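Bromodomain factor 2 protein (Trypanosoma cruzi, PDB 6NIM) probably recognises acetyl-lysine marks on histones or other proteins through its bromodomain. Local coordinates at residues A[33-38]-A[54-59]; A[17-22]-A[106-111]; A[29-34]-A[95-100]. One frame throughout, in Å; residues are numbered along the deposited sequence.

Contact 1 (A[33-38]-A[54-59]); sequences HHPISA and LSTIRQ. With SO4 (sulfate ion), chain D.
With OG anti to its own carbonyl carbon and beside the backbone N (chi1 -73°), the side chain of Ser55 reaches out of the first turn of its helix to the carbonyl oxygen of His33. The CB of His34 leads off from the helix, yet its ring swings back so that ND1 comes within 3.5 Å of Ser55 OG. The bond at the centre of the contact is short, Ser55 OG donating to His33 O over 2.6 Å, with the hydroxyl nearly along the C=O axis (170°). Ser55 N adds a second, weak bond to the same oxygen at 3.4 Å, so one residue grips it through both backbone and side chain. Beside this polar point, the edge of the buried His33 ring meets Leu54, CD2 to CD1 at 4.4 Å. Pro35 CG lies 3.9 Å from Thr56 OG1, a hydroxyl whose hydrogen bond goes to Asp53. The two imidazoles converge on a sulfate, probably from the crystallisation liquor: His33 ND1 donates to its O2 at 2.7 Å, and His34 NE2 adds a weak bond to O2. The anion lies at the edge of both rings. The His33 ring also stacks with Trp24, and NE2 donates to the Trp24 carbonyl oxygen; with both ring nitrogens acting as donors, His33 is probably a charged imidazolium. Such pinning of the early part of the long loop after helix 13-26 onto the first turn of helix 54-62, the probable αA, is consistent with the ZA loop of a bromodomain, which borders the acetyl-lysine pocket.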
# COMPACT_ATOMS: atom_id res chain seq x y z
N HIS A 33 17.65 5.64 -4.31
CA HIS A 33 18.86 4.80 -4.12
C HIS A 33 19.08 4.52 -2.63
O HIS A 33 19.58 3.43 -2.33
CB HIS A 33 20.10 5.39 -4.81
CG HIS A 33 20.13 5.21 -6.28
ND1 HIS A 33 21.22 5.60 -7.05
CD2 HIS A 33 19.21 4.73 -7.15
CE1 HIS A 33 20.97 5.37 -8.32
NE2 HIS A 33 19.74 4.82 -8.41
N HIS A 34 18.81 5.48 -1.75
CA HIS A 34 19.27 5.43 -0.33
C HIS A 34 18.17 5.92 0.60
O HIS A 34 17.30 6.68 0.19
CB HIS A 34 20.56 6.24 -0.17
CG HIS A 34 21.68 5.68 -0.99
ND1 HIS A 34 22.32 4.49 -0.65
CD2 HIS A 34 22.27 6.12 -2.11
CE1 HIS A 34 23.23 4.22 -1.56
NE2 HIS A 34 23.23 5.21 -2.46
N PRO A 35 18.17 5.47 1.88
CA PRO A 35 17.26 6.01 2.89
C PRO A 35 17.36 7.54 2.99
O PRO A 35 18.43 8.10 2.83
CB PRO A 35 17.74 5.39 4.22
CG PRO A 35 18.52 4.16 3.80
CD PRO A 35 19.08 4.46 2.44
N ILE A 36 16.22 8.18 3.19
CA ILE A 36 16.16 9.66 3.34
C ILE A 36 16.61 9.94 4.77
O ILE A 36 16.08 9.29 5.66
CB ILE A 36 14.76 10.19 3.04
CG1 ILE A 36 14.26 9.73 1.66
CG2 ILE A 36 14.72 11.71 3.19
CD1 ILE A 36 15.11 10.21 0.53
N SER A 37 17.58 10.82 5.00
CA SER A 37 18.00 11.15 6.38
C SER A 37 17.31 12.44 6.82
O SER A 37 17.17 13.36 5.98
CB SER A 37 19.50 11.23 6.53
OG SER A 37 19.99 12.47 6.07
N ALA A 38 16.91 12.49 8.09
CA ALA A 38 16.43 13.69 8.81
C ALA A 38 17.44 14.83 8.67
O ALA A 38 17.02 15.99 8.76
CB ALA A 38 16.18 13.36 10.25
N LEU A 54 15.60 1.51 -2.45
CA LEU A 54 16.11 0.36 -3.24
C LEU A 54 17.28 -0.34 -2.51
O LEU A 54 17.36 -1.57 -2.63
CB LEU A 54 16.53 0.82 -4.64
CG LEU A 54 15.37 1.27 -5.54
CD1 LEU A 54 15.93 1.88 -6.82
CD2 LEU A 54 14.43 0.11 -5.83
N SER A 55 18.14 0.39 -1.80
CA SER A 55 19.29 -0.23 -1.08
C SER A 55 18.75 -1.11 0.03
O SER A 55 19.18 -2.28 0.16
CB SER A 55 20.27 0.80 -0.55
OG SER A 55 21.02 1.35 -1.61
N THR A 56 17.77 -0.62 0.77
CA THR A 56 17.13 -1.35 1.89
C THR A 56 16.41 -2.58 1.32
O THR A 56 16.47 -3.69 1.94
CB THR A 56 16.17 -0.45 2.69
OG1 THR A 56 16.92 0.64 3.25
CG2 THR A 56 15.45 -1.21 3.78
N ILE A 57 15.68 -2.42 0.21
CA ILE A 57 14.95 -3.57 -0.39
C ILE A 57 15.97 -4.62 -0.88
O ILE A 57 15.74 -5.82 -0.67
CB ILE A 57 14.01 -3.09 -1.51
CG1 ILE A 57 12.86 -2.23 -0.95
CG2 ILE A 57 13.52 -4.30 -2.29
CD1 ILE A 57 12.11 -1.46 -2.01
N ARG A 58 17.06 -4.21 -1.53
CA ARG A 58 18.11 -5.15 -1.99
C ARG A 58 18.60 -5.96 -0.78
O ARG A 58 18.68 -7.20 -0.87
CB ARG A 58 19.27 -4.42 -2.66
CG ARG A 58 20.45 -5.34 -2.96
CD ARG A 58 21.42 -4.73 -3.92
NE ARG A 58 22.59 -5.58 -4.09
CZ ARG A 58 23.56 -5.39 -4.99
NH1 ARG A 58 23.50 -4.37 -5.83
NH2 ARG A 58 24.58 -6.23 -5.06
N GLN A 59 18.87 -5.29 0.34
CA GLN A 59 19.37 -5.99 1.55
C GLN A 59 18.32 -6.97 2.07
O GLN A 59 18.71 -8.07 2.51
CB GLN A 59 19.81 -4.98 2.62
CG GLN A 59 21.05 -4.24 2.16
CD GLN A 59 21.57 -3.25 3.17
OE1 GLN A 59 20.83 -2.46 3.74
NE2 GLN A 59 22.88 -3.30 3.37
S SO4 D . 24.43 6.58 -6.01
O1 SO4 D . 25.29 5.68 -5.31
O2 SO4 D . 23.14 6.59 -5.38
O3 SO4 D . 24.29 6.14 -7.39
O4 SO4 D . 24.97 7.91 -5.98

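Contact 2 (A[17-22]-A[106-111]); sequences LAFVHQ and DVARQC
Phe19 and Ala108 mark where the backbones of the two segments come nearest, their CA atoms 5.6 Å apart. The axes of 17-22 and 106-110 approach to 9.0 Å, and their N-to-C directions make an angle of 131°, so the helices run roughly against each other with a marked cross. Cys111, the first residue to leave helical backbone angles, sits at the end of the second segment and still faces the first helix. Phe19 places CG anti to the backbone N (chi1 167°), which carries its ring across to the partner helix, where one face receives the Ala108 methyl. This is a CH-pi contact, with CB 4.1 Å from the ring centroid and displaced toward the rim. The ring also lies against the Ala108 backbone, CD1 3.6 Å from Ala108 CA. Val107 CG1 approaches the same ring in its plane, at the CD1 edge. In the left-handed four-helix bundle of bromodomains these segments belong to the first and last of the long helices, αZ and αC, and Phe19 carries the packing on to Val76 of helix 69-86 and to Leu113 in the chain beyond the last helix. One turn further along helix 13-26, Gln22 works through its aliphatic part: CB lies 3.5 Å from Val107 CG1, the two side chains crossing at a slant, and CG touches Cys111 SG at 3.7 Å. That sulfur also rests on the backbone of the first helix, 3.7 Å from Phe19 CA, while the Ala18 methyl adds a looser touch. Val107 also meets Leu23 and Lys26 farther along helix 13-26.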
# COMPACT_ATOMS: atom_id res chain seq x y z
N LEU A 17 16.24 -9.30 -7.32
CA LEU A 17 17.43 -8.42 -7.35
C LEU A 17 17.54 -7.77 -8.73
O LEU A 17 17.89 -6.58 -8.78
CB LEU A 17 18.69 -9.22 -6.99
CG LEU A 17 18.75 -9.57 -5.51
CD1 LEU A 17 19.80 -10.64 -5.23
CD2 LEU A 17 19.00 -8.31 -4.67
N ALA A 18 17.24 -8.52 -9.81
CA ALA A 18 17.32 -7.98 -11.19
C ALA A 18 16.32 -6.83 -11.28
O ALA A 18 16.63 -5.76 -11.87
CB ALA A 18 17.02 -9.06 -12.20
N PHE A 19 15.14 -7.04 -10.71
CA PHE A 19 14.04 -6.04 -10.69
C PHE A 19 14.50 -4.76 -9.98
O PHE A 19 14.39 -3.67 -10.55
CB PHE A 19 12.83 -6.70 -10.02
CG PHE A 19 11.69 -5.81 -9.60
CD1 PHE A 19 11.10 -4.92 -10.49
CD2 PHE A 19 11.13 -5.95 -8.34
CE1 PHE A 19 10.00 -4.16 -10.10
CE2 PHE A 19 10.05 -5.17 -7.96
CZ PHE A 19 9.45 -4.31 -8.86
N VAL A 20 15.11 -4.89 -8.81
CA VAL A 20 15.63 -3.74 -8.03
C VAL A 20 16.71 -3.04 -8.85
O VAL A 20 16.72 -1.84 -8.88
CB VAL A 20 16.13 -4.20 -6.65
CG1 VAL A 20 16.95 -3.14 -5.96
CG2 VAL A 20 14.93 -4.64 -5.83
N HIS A 21 17.60 -3.78 -9.49
CA HIS A 21 18.71 -3.21 -10.29
C HIS A 21 18.15 -2.42 -11.49
O HIS A 21 18.71 -1.35 -11.81
CB HIS A 21 19.71 -4.30 -10.72
CG HIS A 21 20.85 -3.71 -11.46
ND1 HIS A 21 21.01 -3.87 -12.82
CD2 HIS A 21 21.83 -2.87 -11.05
CE1 HIS A 21 22.09 -3.21 -13.21
NE2 HIS A 21 22.58 -2.55 -12.13
N GLN A 22 17.11 -2.91 -12.15
CA GLN A 22 16.54 -2.20 -13.33
C GLN A 22 15.98 -0.87 -12.84
O GLN A 22 16.18 0.13 -13.53
CB GLN A 22 15.43 -3.00 -14.01
CG GLN A 22 15.90 -4.23 -14.78
CD GLN A 22 16.76 -3.93 -15.98
OE1 GLN A 22 16.41 -3.11 -16.83
NE2 GLN A 22 17.88 -4.62 -16.11
N ASP A 106 5.60 -3.25 -15.02
CA ASP A 106 6.13 -3.56 -16.37
C ASP A 106 7.59 -4.05 -16.25
O ASP A 106 7.95 -5.06 -16.90
CB ASP A 106 6.03 -2.32 -17.26
CG ASP A 106 6.21 -2.66 -18.72
OD1 ASP A 106 5.38 -3.45 -19.23
OD2 ASP A 106 7.23 -2.21 -19.32
N VAL A 107 8.38 -3.37 -15.44
CA VAL A 107 9.79 -3.75 -15.13
C VAL A 107 9.81 -5.12 -14.45
O VAL A 107 10.61 -5.97 -14.88
CB VAL A 107 10.53 -2.69 -14.29
CG1 VAL A 107 11.96 -3.11 -13.95
CG2 VAL A 107 10.55 -1.37 -15.08
N ALA A 108 8.97 -5.34 -13.43
CA ALA A 108 8.88 -6.66 -12.75
C ALA A 108 8.66 -7.74 -13.80
O ALA A 108 9.40 -8.76 -13.81
CB ALA A 108 7.78 -6.67 -11.74
N ARG A 109 7.70 -7.54 -14.71
CA ARG A 109 7.44 -8.52 -15.81
C ARG A 109 8.67 -8.70 -16.72
O ARG A 109 8.95 -9.85 -17.12
CB ARG A 109 6.24 -8.08 -16.65
CG ARG A 109 4.90 -8.21 -15.94
CD ARG A 109 3.83 -7.61 -16.85
NE ARG A 109 2.47 -7.69 -16.29
CZ ARG A 109 1.74 -8.80 -16.22
NH1 ARG A 109 2.22 -9.94 -16.69
NH2 ARG A 109 0.53 -8.77 -15.68
N GLN A 110 9.38 -7.61 -17.07
CA GLN A 110 10.60 -7.69 -17.91
C GLN A 110 11.64 -8.57 -17.21
O GLN A 110 12.51 -9.09 -17.89
CB GLN A 110 11.23 -6.32 -18.17
CG GLN A 110 10.37 -5.39 -19.01
CD GLN A 110 11.06 -4.06 -19.16
OE1 GLN A 110 11.51 -3.48 -18.17
NE2 GLN A 110 11.22 -3.61 -20.40
N CYS A 111 11.59 -8.69 -15.88
CA CYS A 111 12.57 -9.49 -15.08
C CYS A 111 12.03 -10.90 -14.76
O CYS A 111 12.69 -11.64 -13.99
CB CYS A 111 12.98 -8.74 -13.82
SG CYS A 111 13.83 -7.19 -14.16

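Contact 3 (A[29-34]-A[95-100]); sequences LKMFHH and QQALSF. With SO4 (sulfate ion), chain D.
Phe32 lays the CE2 corner of its ring onto a face of Phe100, off-centre toward the rim, with CE2 3.5 Å from Phe100 CD2. The ring planes are inclined at 41° and their centroids lie 4.9 Å apart, an oblique pairing. At the tip, Phe32 CZ meets Ala97 CB at 4.3 Å, the ring's edge turned to Ala97 CA. Met31 covers a face of Phe32 with its own CG, over the ring centre, and its CE reaches the Ala97 methyl. Phe32 and Met31 also touch Ala83 of helix 69-86. The segment 29-34 thus inserts its apolar residues between the last two long helices of the bundle, in the ZA loop where many bromodomains carry a phenylalanine beside the acetyl-lysine pocket. Outward from here, Gln96 and Met31 run antiparallel alongside each other, NE2 3.6 Å from Met31 SD. CG anti to the backbone N (chi1 -167°) and an extended chain carry the Gln96 amide to the loop, where Leu29 N donates to OE1 at 3.1 Å; the N-H points at a lone pair of OE1, within the amide plane, at 162°. Gln96 NE2 turns to Asp27 OD1, which also receives Met31 N, while Asp27 OD2 takes Phe32 N.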
# COMPACT_ATOMS: atom_id res chain seq x y z
N LEU A 29 17.06 10.67 -11.11
CA LEU A 29 17.24 11.63 -9.99
C LEU A 29 17.99 10.98 -8.81
O LEU A 29 18.36 11.69 -7.89
CB LEU A 29 15.88 12.19 -9.60
CG LEU A 29 15.24 13.10 -10.64
CD1 LEU A 29 13.79 13.41 -10.27
CD2 LEU A 29 16.04 14.40 -10.78
N LYS A 30 18.17 9.66 -8.82
CA LYS A 30 18.75 8.90 -7.68
C LYS A 30 17.94 9.13 -6.39
O LYS A 30 18.52 9.14 -5.28
CB LYS A 30 20.22 9.28 -7.54
CG LYS A 30 21.03 9.10 -8.81
CD LYS A 30 22.52 9.29 -8.55
CE LYS A 30 23.30 9.39 -9.84
NZ LYS A 30 23.25 8.12 -10.59
N MET A 31 16.63 9.32 -6.52
CA MET A 31 15.77 9.71 -5.39
C MET A 31 15.33 8.46 -4.60
O MET A 31 14.77 8.60 -3.51
CB MET A 31 14.55 10.48 -5.92
CG MET A 31 13.68 9.66 -6.82
SD MET A 31 12.28 10.60 -7.49
CE MET A 31 11.22 10.69 -6.04
N PHE A 32 15.61 7.27 -5.13
CA PHE A 32 15.20 5.98 -4.52
C PHE A 32 16.43 5.14 -4.13
O PHE A 32 16.25 4.00 -3.67
CB PHE A 32 14.35 5.18 -5.51
CG PHE A 32 13.04 5.79 -5.94
CD1 PHE A 32 12.10 6.21 -5.01
CD2 PHE A 32 12.77 5.95 -7.29
CE1 PHE A 32 10.89 6.75 -5.42
CE2 PHE A 32 11.55 6.48 -7.70
CZ PHE A 32 10.62 6.88 -6.77
N HIS A 33 17.65 5.64 -4.31
CA HIS A 33 18.86 4.80 -4.12
C HIS A 33 19.08 4.52 -2.63
O HIS A 33 19.58 3.43 -2.33
CB HIS A 33 20.10 5.39 -4.81
CG HIS A 33 20.13 5.21 -6.28
ND1 HIS A 33 21.22 5.60 -7.05
CD2 HIS A 33 19.21 4.73 -7.15
CE1 HIS A 33 20.97 5.37 -8.32
NE2 HIS A 33 19.74 4.82 -8.41
N HIS A 34 18.81 5.48 -1.75
CA HIS A 34 19.27 5.43 -0.33
C HIS A 34 18.17 5.92 0.60
O HIS A 34 17.30 6.68 0.19
CB HIS A 34 20.56 6.24 -0.17
CG HIS A 34 21.68 5.68 -0.99
ND1 HIS A 34 22.32 4.49 -0.65
CD2 HIS A 34 22.27 6.12 -2.11
CE1 HIS A 34 23.23 4.22 -1.56
NE2 HIS A 34 23.23 5.21 -2.46
N GLN A 95 7.10 13.82 -10.30
CA GLN A 95 6.85 13.36 -11.68
C GLN A 95 7.60 12.05 -11.93
O GLN A 95 7.00 11.17 -12.52
CB GLN A 95 7.27 14.40 -12.72
CG GLN A 95 6.72 14.04 -14.09
CD GLN A 95 7.01 15.11 -15.10
OE1 GLN A 95 7.97 14.99 -15.86
NE2 GLN A 95 6.23 16.19 -15.04
N GLN A 96 8.86 11.91 -11.48
CA GLN A 96 9.57 10.62 -11.65
C GLN A 96 8.82 9.51 -10.89
O GLN A 96 8.72 8.40 -11.40
CB GLN A 96 11.04 10.67 -11.21
CG GLN A 96 11.78 9.42 -11.69
CD GLN A 96 13.19 9.36 -11.18
OE1 GLN A 96 14.07 10.07 -11.64
NE2 GLN A 96 13.41 8.47 -10.23
N ALA A 97 8.27 9.84 -9.73
CA ALA A 97 7.52 8.86 -8.93
C ALA A 97 6.23 8.48 -9.67
O ALA A 97 5.87 7.30 -9.61
CB ALA A 97 7.27 9.43 -7.58
N LEU A 98 5.58 9.40 -10.37
CA LEU A 98 4.39 9.08 -11.21
C LEU A 98 4.79 8.07 -12.28
O LEU A 98 4.06 7.10 -12.50
CB LEU A 98 3.84 10.33 -11.89
CG LEU A 98 2.92 11.25 -11.10
CD1 LEU A 98 2.52 12.42 -12.00
CD2 LEU A 98 1.67 10.53 -10.59
N SER A 99 5.93 8.33 -12.92
CA SER A 99 6.47 7.46 -13.99
C SER A 99 6.72 6.08 -13.38
O SER A 99 6.31 5.05 -13.96
CB SER A 99 7.71 8.08 -14.58
OG SER A 99 8.35 7.14 -15.38
N PHE A 100 7.40 6.04 -12.24
CA PHE A 100 7.73 4.76 -11.57
C PHE A 100 6.44 4.00 -11.22
O PHE A 100 6.39 2.76 -11.45
CB PHE A 100 8.63 4.97 -10.35
CG PHE A 100 10.10 4.82 -10.64
CD1 PHE A 100 10.70 5.56 -11.65
CD2 PHE A 100 10.89 3.92 -9.92
CE1 PHE A 100 12.05 5.40 -11.95
CE2 PHE A 100 12.24 3.78 -10.22
CZ PHE A 100 12.82 4.54 -11.22
S SO4 D . 24.43 6.58 -6.01
O1 SO4 D . 25.29 5.68 -5.31
O2 SO4 D . 23.14 6.59 -5.38
O3 SO4 D . 24.29 6.14 -7.39
O4 SO4 D . 24.97 7.91 -5.98

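Overall arrangement
Contacts 1 and 3 lie close together, their centres about 12 Å apart, and both start from the loop after helix 13-26, sharing His33 and His34. From there contact 1 reaches helix 54-62 and contact 3 helix 92-110; a probable backbone hydrogen bond from Leu54 to Phe32 joins them. Contact 2 spans the greatest length of sequence and encloses both others. Its centre is about 17 Å from contact 1, which it touches where Val20 meets Ile57, and about 15 Å from contact 3, with which it shares helix 92-110 without touching it, the nearest atoms about 6 Å apart. Contact 2 closes the bundle, while contacts 1 and 3 fix the loop expected to border the acetyl-lysine pocket.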